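Local atomic coordinates of extracellular solute-binding protein, family 5 (PDB entry 6WM6), a protein that binds EDTA and related aminopolycarboxylates in the periplasm, probably handing them to an ABC transporter for uptake. Residues N305-S313 with D520-Y528. Numbering follows the deposited sequence.
Sequences NWYFMGLNS and DYAALFPIY
M309 and F525 form the hydrogen-bonded pair at the heart of an antiparallel ladder between strand 305-311 and the start of strand 524-537, each amide giving its N-H to the other's carbonyl, with M309 N 2.9 Å from F525 O. Further bonds run from Y307 N to Y528 O, from I527 N to Y307 O and from L311 N to A523 O. F525 O also receives the CA-H of F308, with CA 3.2 Å away.

Apolar groups line both faces. Beside P526, the L524 side chain, with CG anti to the backbone N (chi1 -174°), lays CD1 against CD1 of F308 at 3.5 Å and brings CD2 to the edge of the W306 indole at CH2; P526 CB meets W306 CZ3 at 3.8 Å. M309 and F525 share the other face, CB to CB at 4.3 Å. Toward the W306-Y528 end, Y307 and I527 pack CB to CB, and the edge of Y307 is turned toward the face of Y528 in an offset edge-to-face pair, planes at 90°. Y528 OH is hydrogen-bonded to T340 OG1.

Past the ladder, Y521 OH donates to S313 OG at 2.9 Å; S313 OG is also hydrogen-bonded to F484 O. A phenylalanine at Y521 would probably cost the direct polar link to S313, leaving its OG with F484 O alone.

Strand 305-311, paired with 456-462 along its other edge, is an interior strand of a mixed sheet. Backbone bonds satisfy most of the buried amides amid mainly apolar and aromatic side chains, Y528 N being an exception, and the one side-chain hydrogen bond between the two segments lies at the Y521-S313 end.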
loop_
_atom_site.group_PDB
_atom_site.type_symbol
_atom_site.label_atom_id
_atom_site.label_comp_id
_atom_site.label_asym_id
_atom_site.label_seq_id
_atom_site.Cartn_x
_atom_site.Cartn_y
_atom_site.Cartn_z
ATOM N N ASN A 305 0.203 0.301 5.880
ATOM C CA ASN A 305 0.147 1.750 5.839
ATOM C C ASN A 305 0.612 2.288 7.178
ATOM O O ASN A 305 0.141 1.847 8.238
ATOM C CB ASN A 305 -1.281 2.242 5.575
ATOM C CG ASN A 305 -1.786 1.881 4.202
ATOM O OD1 ASN A 305 -1.006 1.650 3.297
ATOM N ND2 ASN A 305 -3.095 1.893 4.047
ATOM N N TRP A 306 1.504 3.273 7.140
ATOM C CA TRP A 306 2.050 3.869 8.370
ATOM C C TRP A 306 1.950 5.390 8.326
ATOM O O TRP A 306 2.326 6.013 7.325
ATOM C CB TRP A 306 3.477 3.400 8.664
ATOM C CG TRP A 306 4.479 3.553 7.559
ATOM C CD1 TRP A 306 4.662 2.714 6.509
ATOM C CD2 TRP A 306 5.490 4.579 7.425
ATOM N NE1 TRP A 306 5.701 3.155 5.709
ATOM C CE2 TRP A 306 6.235 4.290 6.267
ATOM C CE3 TRP A 306 5.825 5.710 8.179
ATOM C CZ2 TRP A 306 7.314 5.079 5.839
ATOM C CZ3 TRP A 306 6.901 6.489 7.748
ATOM C CH2 TRP A 306 7.627 6.166 6.605
ATOM N N TYR A 307 1.441 5.965 9.414
ATOM C CA TYR A 307 1.351 7.398 9.550
ATOM C C TYR A 307 2.739 8.003 9.692
ATOM O O TYR A 307 3.636 7.427 10.331
ATOM C CB TYR A 307 0.578 7.793 10.790
ATOM C CG TYR A 307 -0.909 7.631 10.714
ATOM C CD1 TYR A 307 -1.656 8.345 9.785
ATOM C CD2 TYR A 307 -1.586 6.790 11.592
ATOM C CE1 TYR A 307 -3.016 8.199 9.714
ATOM C CE2 TYR A 307 -2.976 6.665 11.544
ATOM C CZ TYR A 307 -3.664 7.386 10.592
ATOM O OH TYR A 307 -5.048 7.241 10.522
ATOM N N PHE A 308 2.889 9.203 9.134
ATOM C CA PHE A 308 4.112 9.966 9.244
ATOM C C PHE A 308 3.750 11.443 9.305
ATOM O O PHE A 308 2.656 11.867 8.899
ATOM C CB PHE A 308 5.045 9.717 8.052
ATOM C CG PHE A 308 4.491 10.186 6.722
ATOM C CD1 PHE A 308 4.488 11.525 6.388
ATOM C CD2 PHE A 308 4.014 9.276 5.779
ATOM C CE1 PHE A 308 3.996 11.962 5.145
ATOM C CE2 PHE A 308 3.535 9.714 4.548
ATOM C CZ PHE A 308 3.523 11.051 4.239
ATOM N N MET A 309 4.718 12.246 9.761
ATOM C CA MET A 309 4.708 13.682 9.540
ATOM C C MET A 309 5.922 14.023 8.687
ATOM O O MET A 309 7.068 13.771 9.089
ATOM C CB MET A 309 4.769 14.472 10.834
ATOM C CG MET A 309 4.540 15.960 10.570
ATOM S SD MET A 309 4.693 16.991 12.035
ATOM C CE MET A 309 6.442 16.831 12.392
ATOM N N GLY A 310 5.683 14.605 7.521
ATOM C CA GLY A 310 6.755 15.076 6.678
ATOM C C GLY A 310 7.016 16.554 6.927
ATOM O O GLY A 310 6.120 17.307 7.311
ATOM N N LEU A 311 8.258 16.959 6.719
ATOM C CA LEU A 311 8.715 18.312 6.997
ATOM C C LEU A 311 9.331 18.861 5.713
ATOM O O LEU A 311 10.109 18.179 5.049
ATOM C CB LEU A 311 9.728 18.337 8.148
ATOM C CG LEU A 311 9.231 17.741 9.462
ATOM C CD1 LEU A 311 9.524 16.247 9.531
ATOM C CD2 LEU A 311 9.868 18.451 10.661
ATOM N N ASN A 312 8.957 20.089 5.363
ATOM C CA ASN A 312 9.365 20.656 4.076
ATOM C C ASN A 312 10.810 21.149 4.164
ATOM O O ASN A 312 11.084 22.285 4.531
ATOM C CB ASN A 312 8.426 21.787 3.719
ATOM C CG ASN A 312 8.686 22.333 2.349
ATOM O OD1 ASN A 312 9.677 21.980 1.718
ATOM N ND2 ASN A 312 7.781 23.169 1.875
ATOM N N SER A 313 11.756 20.290 3.788
ATOM C CA SER A 313 13.165 20.664 3.830
ATOM C C SER A 313 13.555 21.525 2.639
ATOM O O SER A 313 14.688 22.041 2.624
ATOM C CB SER A 313 14.081 19.445 3.886
ATOM O OG SER A 313 14.199 18.805 2.620
ATOM N N ASP A 520 18.787 11.091 10.197
ATOM C CA ASP A 520 19.648 12.221 10.498
ATOM C C ASP A 520 19.108 13.506 9.871
ATOM O O ASP A 520 19.245 14.600 10.439
ATOM C CB ASP A 520 21.068 11.982 9.953
ATOM C CG ASP A 520 21.851 10.939 10.720
ATOM O OD1 ASP A 520 21.491 10.582 11.862
ATOM O OD2 ASP A 520 22.873 10.483 10.140
ATOM N N TYR A 521 18.511 13.409 8.666
ATOM C CA TYR A 521 18.079 14.589 7.920
ATOM C C TYR A 521 16.782 15.175 8.468
ATOM O O TYR A 521 16.489 16.347 8.211
ATOM C CB TYR A 521 17.918 14.188 6.446
ATOM C CG TYR A 521 17.692 15.307 5.475
ATOM C CD1 TYR A 521 18.693 16.238 5.216
ATOM C CD2 TYR A 521 16.486 15.436 4.798
ATOM C CE1 TYR A 521 18.480 17.292 4.306
ATOM C CE2 TYR A 521 16.277 16.459 3.897
ATOM C CZ TYR A 521 17.260 17.368 3.655
ATOM O OH TYR A 521 17.029 18.402 2.755
ATOM N N ALA A 522 15.991 14.379 9.192
ATOM C CA ALA A 522 14.836 14.864 9.941
ATOM C C ALA A 522 13.777 15.524 9.063
ATOM O O ALA A 522 13.141 16.502 9.461
ATOM C CB ALA A 522 15.264 15.797 11.080
ATOM N N ALA A 523 13.558 14.988 7.862
ATOM C CA ALA A 523 12.483 15.437 6.987
ATOM C C ALA A 523 11.271 14.508 6.991
ATOM O O ALA A 523 10.244 14.830 6.369
ATOM C CB ALA A 523 12.991 15.634 5.549
ATOM N N LEU A 524 11.351 13.384 7.683
ATOM C CA LEU A 524 10.250 12.410 7.705
ATOM C C LEU A 524 10.233 11.737 9.073
ATOM O O LEU A 524 11.210 11.085 9.477
ATOM C CB LEU A 524 10.399 11.397 6.572
ATOM C CG LEU A 524 9.247 10.418 6.387
ATOM C CD1 LEU A 524 7.972 11.138 6.054
ATOM C CD2 LEU A 524 9.615 9.434 5.267
ATOM N N PHE A 525 9.131 11.925 9.793
ATOM C CA PHE A 525 8.956 11.417 11.159
ATOM C C PHE A 525 7.919 10.310 11.158
ATOM O O PHE A 525 6.737 10.585 10.932
ATOM C CB PHE A 525 8.489 12.589 12.031
ATOM C CG PHE A 525 8.214 12.245 13.479
ATOM C CD1 PHE A 525 9.243 12.110 14.398
ATOM C CD2 PHE A 525 6.914 12.139 13.941
ATOM C CE1 PHE A 525 8.983 11.858 15.730
ATOM C CE2 PHE A 525 6.653 11.846 15.273
ATOM C CZ PHE A 525 7.690 11.717 16.174
ATOM N N PRO A 526 8.329 9.065 11.355
ATOM C CA PRO A 526 7.359 7.965 11.391
ATOM C C PRO A 526 6.619 7.961 12.712
ATOM O O PRO A 526 7.180 8.314 13.755
ATOM C CB PRO A 526 8.245 6.717 11.251
ATOM C CG PRO A 526 9.559 7.112 11.946
ATOM C CD PRO A 526 9.698 8.618 11.706
ATOM N N ILE A 527 5.355 7.529 12.668
ATOM C CA ILE A 527 4.470 7.556 13.839
ATOM C C ILE A 527 4.085 6.123 14.222
ATOM O O ILE A 527 4.685 5.530 15.120
ATOM C CB ILE A 527 3.294 8.513 13.604
ATOM C CG1 ILE A 527 3.813 9.941 13.335
ATOM C CG2 ILE A 527 2.364 8.523 14.805
ATOM C CD1 ILE A 527 2.764 10.927 12.840
ATOM N N TYR A 528 3.095 5.542 13.562
ATOM C CA TYR A 528 2.703 4.152 13.820
ATOM C C TYR A 528 1.809 3.697 12.676
ATOM O O TYR A 528 1.276 4.499 11.901
ATOM C CB TYR A 528 2.040 3.972 15.184
ATOM C CG TYR A 528 0.760 4.721 15.427
ATOM C CD1 TYR A 528 -0.405 4.389 14.745
ATOM C CD2 TYR A 528 0.682 5.765 16.367
ATOM C CE1 TYR A 528 -1.609 5.054 14.961
ATOM C CE2 TYR A 528 -0.509 6.435 16.572
ATOM C CZ TYR A 528 -1.633 6.083 15.877
ATOM O OH TYR A 528 -2.853 6.726 16.065
#